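Local coordinates for protein AvrRxo1-ORF1 (Xanthomonas oryzae pv. oryzicola, PDB 4Z8T) that is a type III effector with a polynucleotide kinase domain of the P-loop, zeta-toxin-like kind, and probably phosphorylates a substrate within the host plant cell, at residues W23-W32 with S128-R136; V196-R207 with W322-I333. One frame throughout, in Å; residues are numbered along the deposited sequence.

Contact 1 (W23-W32 with S128-R136); sequences WEYLANPGNW and SESSFLADR
Phe-132 and Trp-32 carry the aromatic part of this contact. Their planes lie 30° apart, but the five-membered ring of Trp-32 and the phenyl ring have centroids 5.3 Å apart, so they are slid past each other and barely overlap; NE1 of the indole still lies over a phenyl face. With CG anti to the backbone N, Phe-132 sends its CE1 to within 3.0 Å of Leu-26 O and 3.5 Å of Ala-27 CA. Trp-23 uses its six-membered ring instead: CH2 is 4.0 Å from Ser-131 CB, and the backbone N of Phe-132 lies at the ring edge.

The indole of Trp-32 is held from within its own segment, Glu-129 from outside both. Trp-32 NE1 donates to Leu-26 O at 3.1 Å, in the carbonyl plane and on a lone pair, which fixes the rotation of the indole. The carboxylate and indole planes are nearly parallel (7°), with Glu-129 OE2 3.8 Å from Trp-32 CZ3; OE2 is bound by Arg-36, in a salt bridge, and His-40, OE1 by Thr-6.

The axes of segments 23-27 and 128-136 cross at -67°, 10.8 Å apart at closest approach. Helix 22-27 and the turn after it thus pack against helix 123-141, with helices 6-10 and 34-60 alongside and Ala-57 of the AvrRxo1-ORF2 chain against Trp-23.

Contact 2 (V196-R207 with W322-I333); sequences VLQRKPEGEDPR and WSAALAAHSELI. With SO4 (sulfate ion), chain E.
Arg-207 grips one carbonyl oxygen with both terminal nitrogens: NH1 lies 2.9 Å and NH2 3.1 Å from Leu-332 O, both reaching it from the same face of the carbonyl plane and well above that plane. NH1 also donates to His-329 O at 2.9 Å, in the guanidinium plane, so a single arginine ties together two carbonyls where helix 322-331 gives way to the C-terminal residues. A bend at chi3 (-78°) brings the group there, and Pro-201 CB sits over the centre of one of its faces.

The His-329 ring reaches across to segment 196-207. Its NE2 donates to Arg-199 O at 2.7 Å, although the N-H...O angle of 134° shows a bent bond. One ring face receives Leu-197 CA in a CH-pi contact, and ND1 is held by Tyr-317. The aliphatic CD of Arg-207 packs 3.4 Å from His-329 NE2, oblique to the ring, with the guanidinium and imidazole planes nearly perpendicular (86°). Nearby, Ser-330 OG donates to Arg-207 O at 2.7 Å, in the carbonyl plane.

The loop 199-207 follows helix 189-198 in what is consistent with a P-loop kinase core related to zeta toxins. Its Arg-199 hydrogen-bonds a sulfate, probably from the crystallisation liquor, NH1 to O4 at 2.9 Å and, weakly, NH2 to O1. The same NH1 donates to Pro-206 O on a lone pair, fixing the guanidinium across the loop. Ala-75 N also binds sulfate here, next to a probable Walker A motif, consistent with a phosphate-binding pocket.

The apolar side of the contact is a knob into a hole: Leu-197 enters among Trp-322, Ala-325, Leu-326 and His-329. Its CD1 meets Trp-322 CZ3 at the indole edge, while CD2 is 3.7 Å from Leu-326 CD1. Val-213 of helix 210-222 packs beside Val-196 and Leu-326.

How the contacts relate
Contact 1 closes before contact 2 opens, so the two lie in series along the chain, their centres 26 Å apart and their nearest atoms about 9 Å apart without touching. Neither uses a strand of the mixed sheet; both are built from helices and the loops that follow them. Contact 1 joins helix 22-27, near the N-terminus, to helix 123-141, whereas contact 2 joins helix 189-198 and its loop to the C-terminal helix 322-331. Segments 128-136 and 196-207 both belong to the zeta-toxin-like region, consistent with the chain ends packing against elements of it. The AvrRxo1-ORF2 chain touches both contacts, consistent with a partner that spans the two chain ends.

Contact 1 (W23-W32 with S128-R136)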
loop_
_atom_site.group_PDB
_atom_site.type_symbol
_atom_site.label_atom_id
_atom_site.label_comp_id
_atom_site.label_asym_id
_atom_site.label_seq_id
_atom_site.Cartn_x
_atom_site.Cartn_y
_atom_site.Cartn_z
ATOM N N TRP A 23 22.340 26.156 -23.358
ATOM C CA TRP A 23 23.278 25.046 -23.278
ATOM C C TRP A 23 24.330 25.067 -24.392
ATOM O O TRP A 23 25.511 25.114 -24.084
ATOM C CB TRP A 23 22.560 23.700 -23.091
ATOM C CG TRP A 23 21.904 23.633 -21.727
ATOM C CD1 TRP A 23 20.690 24.153 -21.380
ATOM C CD2 TRP A 23 22.450 23.059 -20.527
ATOM N NE1 TRP A 23 20.438 23.927 -20.046
ATOM C CE2 TRP A 23 21.501 23.257 -19.500
ATOM C CE3 TRP A 23 23.641 22.391 -20.223
ATOM C CZ2 TRP A 23 21.709 22.810 -18.192
ATOM C CZ3 TRP A 23 23.846 21.948 -18.922
ATOM C CH2 TRP A 23 22.885 22.159 -17.925
ATOM N N GLU A 24 23.918 25.091 -25.660
ATOM C CA GLU A 24 24.867 25.217 -26.777
ATOM C C GLU A 24 25.790 26.424 -26.641
ATOM O O GLU A 24 26.964 26.366 -27.010
ATOM C CB GLU A 24 24.130 25.323 -28.108
ATOM C CG GLU A 24 23.702 24.003 -28.709
ATOM C CD GLU A 24 22.593 24.187 -29.720
ATOM O OE1 GLU A 24 21.712 25.040 -29.475
ATOM O OE2 GLU A 24 22.605 23.495 -30.760
ATOM N N TYR A 25 25.240 27.523 -26.133
ATOM C CA TYR A 25 26.020 28.721 -25.869
ATOM C C TYR A 25 27.129 28.373 -24.895
ATOM O O TYR A 25 28.304 28.646 -25.145
ATOM C CB TYR A 25 25.133 29.803 -25.257
ATOM C CG TYR A 25 25.795 31.156 -25.138
ATOM C CD1 TYR A 25 25.704 32.083 -26.168
ATOM C CD2 TYR A 25 26.503 31.513 -23.995
ATOM C CE1 TYR A 25 26.300 33.324 -26.069
ATOM C CE2 TYR A 25 27.104 32.755 -23.886
ATOM C CZ TYR A 25 26.999 33.655 -24.928
ATOM O OH TYR A 25 27.594 34.892 -24.829
ATOM N N LEU A 26 26.740 27.754 -23.786
ATOM C CA LEU A 26 27.691 27.347 -22.761
ATOM C C LEU A 26 28.352 26.007 -23.076
ATOM O O LEU A 26 29.414 25.705 -22.539
ATOM C CB LEU A 26 27.029 27.331 -21.381
ATOM C CG LEU A 26 26.722 28.738 -20.860
ATOM C CD1 LEU A 26 26.107 28.696 -19.482
ATOM C CD2 LEU A 26 27.978 29.599 -20.849
ATOM N N ALA A 27 27.739 25.219 -23.957
ATOM C CA ALA A 27 28.363 23.975 -24.413
ATOM C C ALA A 27 29.625 24.291 -25.196
ATOM O O ALA A 27 30.523 23.461 -25.287
ATOM C CB ALA A 27 27.405 23.139 -25.254
ATOM N N ASN A 28 29.672 25.489 -25.771
ATOM C CA ASN A 28 30.882 26.009 -26.391
ATOM C C ASN A 28 31.843 26.449 -25.305
ATOM O O ASN A 28 31.612 27.464 -24.643
ATOM C CB ASN A 28 30.539 27.197 -27.293
ATOM C CG ASN A 28 31.759 28.027 -27.667
ATOM O OD1 ASN A 28 32.853 27.499 -27.870
ATOM N ND2 ASN A 28 31.571 29.340 -27.756
ATOM N N PRO A 29 32.938 25.694 -25.121
ATOM C CA PRO A 29 33.891 25.959 -24.036
ATOM C C PRO A 29 34.518 27.357 -24.069
ATOM O O PRO A 29 35.334 27.640 -23.201
ATOM C CB PRO A 29 34.970 24.887 -24.255
ATOM C CG PRO A 29 34.252 23.776 -24.952
ATOM C CD PRO A 29 33.301 24.483 -25.880
ATOM N N GLY A 30 34.141 28.213 -25.018
ATOM C CA GLY A 30 34.750 29.529 -25.133
ATOM C C GLY A 30 33.870 30.723 -24.797
ATOM O O GLY A 30 34.240 31.867 -25.075
ATOM N N ASN A 31 32.703 30.468 -24.213
ATOM C CA ASN A 31 31.841 31.537 -23.719
ATOM C C ASN A 31 31.992 31.690 -22.209
ATOM O O ASN A 31 31.132 32.258 -21.532
ATOM C CB ASN A 31 30.383 31.265 -24.086
ATOM C CG ASN A 31 30.023 31.790 -25.460
ATOM O OD1 ASN A 31 30.453 32.876 -25.854
ATOM N ND2 ASN A 31 29.229 31.023 -26.198
ATOM N N TRP A 32 33.099 31.166 -21.693
ATOM C CA TRP A 32 33.412 31.247 -20.276
ATOM C C TRP A 32 34.622 32.145 -20.085
ATOM O O TRP A 32 35.448 32.282 -20.991
ATOM C CB TRP A 32 33.730 29.851 -19.726
ATOM C CG TRP A 32 32.597 28.867 -19.822
ATOM C CD1 TRP A 32 32.246 28.121 -20.908
ATOM C CD2 TRP A 32 31.680 28.508 -18.778
ATOM N NE1 TRP A 32 31.165 27.327 -20.607
ATOM C CE2 TRP A 32 30.798 27.547 -19.306
ATOM C CE3 TRP A 32 31.516 28.917 -17.451
ATOM C CZ2 TRP A 32 29.766 26.983 -18.550
ATOM C CZ3 TRP A 32 30.501 28.362 -16.705
ATOM C CH2 TRP A 32 29.633 27.404 -17.256
ATOM N N SER A 128 24.434 23.311 -12.917
ATOM C CA SER A 128 24.409 23.464 -14.371
ATOM C C SER A 128 25.802 23.301 -14.954
ATOM O O SER A 128 26.002 22.577 -15.928
ATOM C CB SER A 128 23.836 24.824 -14.766
ATOM O OG SER A 128 22.453 24.876 -14.477
ATOM N N GLU A 129 26.766 23.984 -14.357
ATOM C CA GLU A 129 28.145 23.854 -14.802
ATOM C C GLU A 129 28.658 22.410 -14.701
ATOM O O GLU A 129 29.359 21.924 -15.592
ATOM C CB GLU A 129 29.038 24.803 -13.996
ATOM C CG GLU A 129 30.458 24.901 -14.508
ATOM C CD GLU A 129 31.297 25.828 -13.654
ATOM O OE1 GLU A 129 30.906 26.082 -12.487
ATOM O OE2 GLU A 129 32.348 26.292 -14.142
ATOM N N SER A 130 28.305 21.715 -13.624
ATOM C CA SER A 130 28.792 20.350 -13.434
ATOM C C SER A 130 28.154 19.430 -14.470
ATOM O O SER A 130 28.781 18.476 -14.928
ATOM C CB SER A 130 28.522 19.853 -12.011
ATOM O OG SER A 130 27.174 19.479 -11.835
ATOM N N SER A 131 26.916 19.739 -14.844
ATOM C CA SER A 131 26.199 18.939 -15.840
ATOM C C SER A 131 26.842 19.140 -17.206
ATOM O O SER A 131 27.056 18.182 -17.956
ATOM C CB SER A 131 24.712 19.304 -15.859
ATOM O OG SER A 131 24.005 18.495 -16.784
ATOM N N PHE A 132 27.179 20.388 -17.510
ATOM C CA PHE A 132 27.918 20.703 -18.724
ATOM C C PHE A 132 29.241 19.940 -18.797
ATOM O O PHE A 132 29.588 19.374 -19.838
ATOM C CB PHE A 132 28.142 22.213 -18.814
ATOM C CG PHE A 132 29.337 22.601 -19.618
ATOM C CD1 PHE A 132 29.280 22.636 -21.001
ATOM C CD2 PHE A 132 30.520 22.956 -18.988
ATOM C CE1 PHE A 132 30.389 23.001 -21.743
ATOM C CE2 PHE A 132 31.632 23.317 -19.727
ATOM C CZ PHE A 132 31.561 23.342 -21.108
ATOM N N LEU A 133 29.985 19.911 -17.696
ATOM C CA LEU A 133 31.235 19.163 -17.680
ATOM C C LEU A 133 31.003 17.665 -17.851
ATOM O O LEU A 133 31.778 16.997 -18.527
ATOM C CB LEU A 133 32.024 19.430 -16.398
ATOM C CG LEU A 133 32.649 20.818 -16.287
ATOM C CD1 LEU A 133 33.541 20.890 -15.062
ATOM C CD2 LEU A 133 33.447 21.171 -17.550
ATOM N N ALA A 134 29.948 17.134 -17.235
ATOM C CA ALA A 134 29.678 15.704 -17.347
ATOM C C ALA A 134 29.371 15.332 -18.788
ATOM O O ALA A 134 29.757 14.256 -19.260
ATOM C CB ALA A 134 28.525 15.295 -16.432
ATOM N N ASP A 135 28.682 16.226 -19.492
ATOM C CA ASP A 135 28.310 15.952 -20.875
ATOM C C ASP A 135 29.520 16.016 -21.790
ATOM O O ASP A 135 29.645 15.230 -22.735
ATOM C CB ASP A 135 27.231 16.927 -21.338
ATOM C CG ASP A 135 25.910 16.682 -20.662
ATOM O OD1 ASP A 135 25.698 15.557 -20.162
ATOM O OD2 ASP A 135 25.074 17.612 -20.638
ATOM N N ARG A 136 30.423 16.951 -21.515
ATOM C CA ARG A 136 31.662 16.995 -22.267
ATOM C C ARG A 136 32.508 15.761 -21.963
ATOM O O ARG A 136 33.132 15.185 -22.855
ATOM C CB ARG A 136 32.431 18.281 -21.955
ATOM C CG ARG A 136 33.767 18.346 -22.641
ATOM C CD ARG A 136 34.015 19.681 -23.339
ATOM N NE ARG A 136 35.449 19.903 -23.509
ATOM C CZ ARG A 136 36.211 19.242 -24.376
ATOM N NH1 ARG A 136 37.507 19.504 -24.448
ATOM N NH2 ARG A 136 35.683 18.320 -25.171
#

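Contact 2 (V196-R207 with W322-I333)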
loop_
_atom_site.group_PDB
_atom_site.type_symbol
_atom_site.label_atom_id
_atom_site.label_comp_id
_atom_site.label_asym_id
_atom_site.label_seq_id
_atom_site.Cartn_x
_atom_site.Cartn_y
_atom_site.Cartn_z
ATOM N N VAL A 196 19.834 10.479 2.768
ATOM C CA VAL A 196 20.239 11.836 2.439
ATOM C C VAL A 196 20.611 12.611 3.711
ATOM O O VAL A 196 21.621 13.317 3.739
ATOM C CB VAL A 196 19.148 12.562 1.654
ATOM C CG1 VAL A 196 19.474 14.056 1.545
ATOM C CG2 VAL A 196 19.052 11.956 0.252
ATOM N N LEU A 197 19.804 12.470 4.756
ATOM C CA LEU A 197 20.097 13.174 6.014
ATOM C C LEU A 197 21.407 12.725 6.644
ATOM O O LEU A 197 22.030 13.501 7.375
ATOM C CB LEU A 197 18.946 13.026 7.023
ATOM C CG LEU A 197 17.622 13.707 6.652
ATOM C CD1 LEU A 197 16.602 13.548 7.773
ATOM C CD2 LEU A 197 17.804 15.199 6.325
ATOM N N GLN A 198 21.833 11.488 6.366
ATOM C CA GLN A 198 23.105 10.974 6.883
ATOM C C GLN A 198 24.322 11.479 6.131
ATOM O O GLN A 198 25.441 11.417 6.651
ATOM C CB GLN A 198 23.131 9.446 6.844
ATOM C CG GLN A 198 22.244 8.812 7.882
ATOM C CD GLN A 198 22.159 7.314 7.729
ATOM O OE1 GLN A 198 21.164 6.788 7.227
ATOM N NE2 GLN A 198 23.201 6.613 8.158
ATOM N N ARG A 199 24.121 11.963 4.909
ATOM C CA ARG A 199 25.244 12.471 4.129
ATOM C C ARG A 199 25.701 13.789 4.716
ATOM O O ARG A 199 24.911 14.712 4.855
ATOM C CB ARG A 199 24.845 12.653 2.659
ATOM C CG ARG A 199 24.628 11.333 1.965
ATOM C CD ARG A 199 24.067 11.521 0.568
ATOM N NE ARG A 199 24.082 10.255 -0.144
ATOM C CZ ARG A 199 23.753 10.110 -1.420
ATOM N NH1 ARG A 199 23.378 11.162 -2.126
ATOM N NH2 ARG A 199 23.809 8.904 -1.975
ATOM N N LYS A 200 26.977 13.882 5.066
ATOM C CA LYS A 200 27.467 15.103 5.684
ATOM C C LYS A 200 28.019 16.071 4.633
ATOM O O LYS A 200 28.595 15.641 3.634
ATOM C CB LYS A 200 28.486 14.758 6.774
ATOM C CG LYS A 200 27.874 13.843 7.837
ATOM C CD LYS A 200 28.780 13.663 9.045
ATOM C CE LYS A 200 29.770 12.521 8.858
ATOM N NZ LYS A 200 29.273 11.234 9.444
ATOM N N PRO A 201 27.812 17.382 4.843
ATOM C CA PRO A 201 28.219 18.410 3.876
ATOM C C PRO A 201 29.719 18.401 3.606
ATOM O O PRO A 201 30.150 18.872 2.553
ATOM C CB PRO A 201 27.808 19.719 4.559
ATOM C CG PRO A 201 26.733 19.332 5.515
ATOM C CD PRO A 201 27.099 17.959 5.994
ATOM N N GLU A 202 30.498 17.865 4.541
ATOM C CA GLU A 202 31.935 17.711 4.351
ATOM C C GLU A 202 32.249 16.546 3.412
ATOM O O GLU A 202 33.398 16.359 2.996
ATOM C CB GLU A 202 32.655 17.543 5.698
ATOM C CG GLU A 202 31.977 16.610 6.711
ATOM C CD GLU A 202 30.885 17.301 7.522
ATOM O OE1 GLU A 202 30.375 18.349 7.076
ATOM O OE2 GLU A 202 30.539 16.799 8.615
ATOM N N GLY A 203 31.222 15.772 3.073
ATOM C CA GLY A 203 31.366 14.725 2.079
ATOM C C GLY A 203 30.993 15.257 0.706
ATOM O O GLY A 203 30.580 16.413 0.571
ATOM N N GLU A 204 31.131 14.424 -0.319
ATOM C CA GLU A 204 30.845 14.880 -1.674
ATOM C C GLU A 204 29.570 14.280 -2.236
ATOM O O GLU A 204 29.233 14.525 -3.391
ATOM C CB GLU A 204 32.015 14.579 -2.618
ATOM C CG GLU A 204 33.330 15.225 -2.209
ATOM C CD GLU A 204 34.364 15.183 -3.314
ATOM O OE1 GLU A 204 35.567 15.316 -3.002
ATOM O OE2 GLU A 204 33.978 15.024 -4.498
ATOM N N ASP A 205 28.858 13.497 -1.430
ATOM C CA ASP A 205 27.595 12.932 -1.900
ATOM C C ASP A 205 26.489 13.977 -1.810
ATOM O O ASP A 205 26.420 14.737 -0.849
ATOM C CB ASP A 205 27.230 11.671 -1.115
ATOM C CG ASP A 205 28.255 10.565 -1.289
ATOM O OD1 ASP A 205 29.081 10.657 -2.225
ATOM O OD2 ASP A 205 28.232 9.603 -0.494
ATOM N N PRO A 206 25.613 14.016 -2.820
ATOM C CA PRO A 206 24.635 15.109 -2.851
ATOM C C PRO A 206 23.573 15.032 -1.755
ATOM O O PRO A 206 23.180 13.941 -1.322
ATOM C CB PRO A 206 23.988 14.973 -4.237
ATOM C CG PRO A 206 24.276 13.584 -4.678
ATOM C CD PRO A 206 25.566 13.175 -4.027
ATOM N N ARG A 207 23.121 16.206 -1.324
ATOM C CA ARG A 207 22.052 16.338 -0.334
ATOM C C ARG A 207 20.887 17.118 -0.930
ATOM O O ARG A 207 20.719 18.301 -0.654
ATOM C CB ARG A 207 22.581 17.071 0.905
ATOM C CG ARG A 207 23.696 16.329 1.631
ATOM C CD ARG A 207 24.472 17.248 2.569
ATOM N NE ARG A 207 25.424 18.090 1.844
ATOM C CZ ARG A 207 25.323 19.411 1.740
ATOM N NH1 ARG A 207 24.302 20.045 2.298
ATOM N NH2 ARG A 207 26.237 20.101 1.068
ATOM N N TRP A 322 9.692 15.562 7.105
ATOM C CA TRP A 322 10.716 15.117 6.156
ATOM C C TRP A 322 11.077 16.239 5.183
ATOM O O TRP A 322 12.241 16.443 4.865
ATOM C CB TRP A 322 10.229 13.915 5.340
ATOM C CG TRP A 322 10.290 12.575 5.998
ATOM C CD1 TRP A 322 9.239 11.723 6.220
ATOM C CD2 TRP A 322 11.458 11.895 6.472
ATOM N NE1 TRP A 322 9.681 10.568 6.803
ATOM C CE2 TRP A 322 11.038 10.644 6.974
ATOM C CE3 TRP A 322 12.815 12.214 6.514
ATOM C CZ2 TRP A 322 11.927 9.726 7.525
ATOM C CZ3 TRP A 322 13.696 11.303 7.058
ATOM C CH2 TRP A 322 13.252 10.072 7.554
ATOM N N SER A 323 10.075 16.965 4.694
ATOM C CA SER A 323 10.318 18.027 3.727
ATOM C C SER A 323 11.165 19.143 4.331
ATOM O O SER A 323 12.152 19.568 3.745
ATOM C CB SER A 323 8.994 18.592 3.214
ATOM O OG SER A 323 9.234 19.604 2.259
ATOM N N ALA A 324 10.785 19.598 5.518
ATOM C CA ALA A 324 11.549 20.639 6.203
ATOM C C ALA A 324 12.976 20.193 6.548
ATOM O O ALA A 324 13.938 20.971 6.428
ATOM C CB ALA A 324 10.811 21.085 7.449
ATOM N N ALA A 325 13.104 18.941 6.977
ATOM C CA ALA A 325 14.399 18.369 7.338
ATOM C C ALA A 325 15.340 18.316 6.134
ATOM O O ALA A 325 16.471 18.783 6.202
ATOM C CB ALA A 325 14.205 16.975 7.912
ATOM N N LEU A 326 14.885 17.738 5.023
ATOM C CA LEU A 326 15.758 17.676 3.853
ATOM C C LEU A 326 16.059 19.066 3.284
ATOM O O LEU A 326 17.129 19.287 2.720
ATOM C CB LEU A 326 15.174 16.767 2.761
ATOM C CG LEU A 326 15.665 15.322 2.823
ATOM C CD1 LEU A 326 15.007 14.542 3.950
ATOM C CD2 LEU A 326 15.417 14.639 1.478
ATOM N N ALA A 327 15.125 20.000 3.444
ATOM C CA ALA A 327 15.329 21.356 2.936
ATOM C C ALA A 327 16.465 22.019 3.701
ATOM O O ALA A 327 17.379 22.593 3.108
ATOM C CB ALA A 327 14.048 22.169 3.057
ATOM N N ALA A 328 16.408 21.926 5.021
ATOM C CA ALA A 328 17.448 22.498 5.873
ATOM C C ALA A 328 18.797 21.828 5.633
ATOM O O ALA A 328 19.830 22.489 5.559
ATOM C CB ALA A 328 17.048 22.387 7.340
ATOM N N HIS A 329 18.781 20.504 5.503
ATOM C CA HIS A 329 20.002 19.738 5.304
ATOM C C HIS A 329 20.638 20.061 3.963
ATOM O O HIS A 329 21.859 20.048 3.825
ATOM C CB HIS A 329 19.689 18.241 5.365
ATOM C CG HIS A 329 20.907 17.376 5.415
ATOM N ND1 HIS A 329 21.810 17.431 6.451
ATOM C CD2 HIS A 329 21.361 16.430 4.559
ATOM C CE1 HIS A 329 22.779 16.559 6.228
ATOM N NE2 HIS A 329 22.528 15.937 5.093
ATOM N N SER A 330 19.801 20.335 2.972
ATOM C CA SER A 330 20.279 20.601 1.627
ATOM C C SER A 330 20.953 21.963 1.540
ATOM O O SER A 330 21.872 22.166 0.737
ATOM C CB SER A 330 19.114 20.541 0.646
ATOM O OG SER A 330 19.586 20.752 -0.666
ATOM N N GLU A 331 20.493 22.885 2.379
ATOM C CA GLU A 331 20.967 24.271 2.358
ATOM C C GLU A 331 22.354 24.449 2.974
ATOM O O GLU A 331 22.993 25.487 2.784
ATOM C CB GLU A 331 19.958 25.184 3.060
ATOM C CG GLU A 331 18.708 25.469 2.236
ATOM C CD GLU A 331 17.583 26.056 3.068
ATOM O OE1 GLU A 331 17.849 26.512 4.205
ATOM O OE2 GLU A 331 16.427 26.052 2.590
ATOM N N LEU A 332 22.819 23.449 3.716
ATOM C CA LEU A 332 24.170 23.488 4.262
ATOM C C LEU A 332 25.223 23.492 3.155
ATOM O O LEU A 332 25.087 22.802 2.142
ATOM C CB LEU A 332 24.409 22.288 5.177
ATOM C CG LEU A 332 23.476 22.176 6.378
ATOM C CD1 LEU A 332 23.777 20.921 7.184
ATOM C CD2 LEU A 332 23.613 23.414 7.243
ATOM N N ILE A 333 26.268 24.288 3.343
ATOM C CA ILE A 333 27.452 24.172 2.502
ATOM C C ILE A 333 28.472 23.286 3.207
ATOM O O ILE A 333 29.083 22.410 2.592
ATOM C CB ILE A 333 28.090 25.538 2.216
ATOM C CG1 ILE A 333 27.173 26.371 1.318
ATOM C CG2 ILE A 333 29.441 25.363 1.537
ATOM C CD1 ILE A 333 27.925 27.292 0.370
HETATM S S SO4 E . 23.237 9.222 -5.470
HETATM O O1 SO4 E . 24.585 8.877 -5.015
HETATM O O2 SO4 E . 22.377 8.070 -5.211
HETATM O O3 SO4 E . 23.302 9.464 -6.913
HETATM O O4 SO4 E . 22.762 10.445 -4.828
#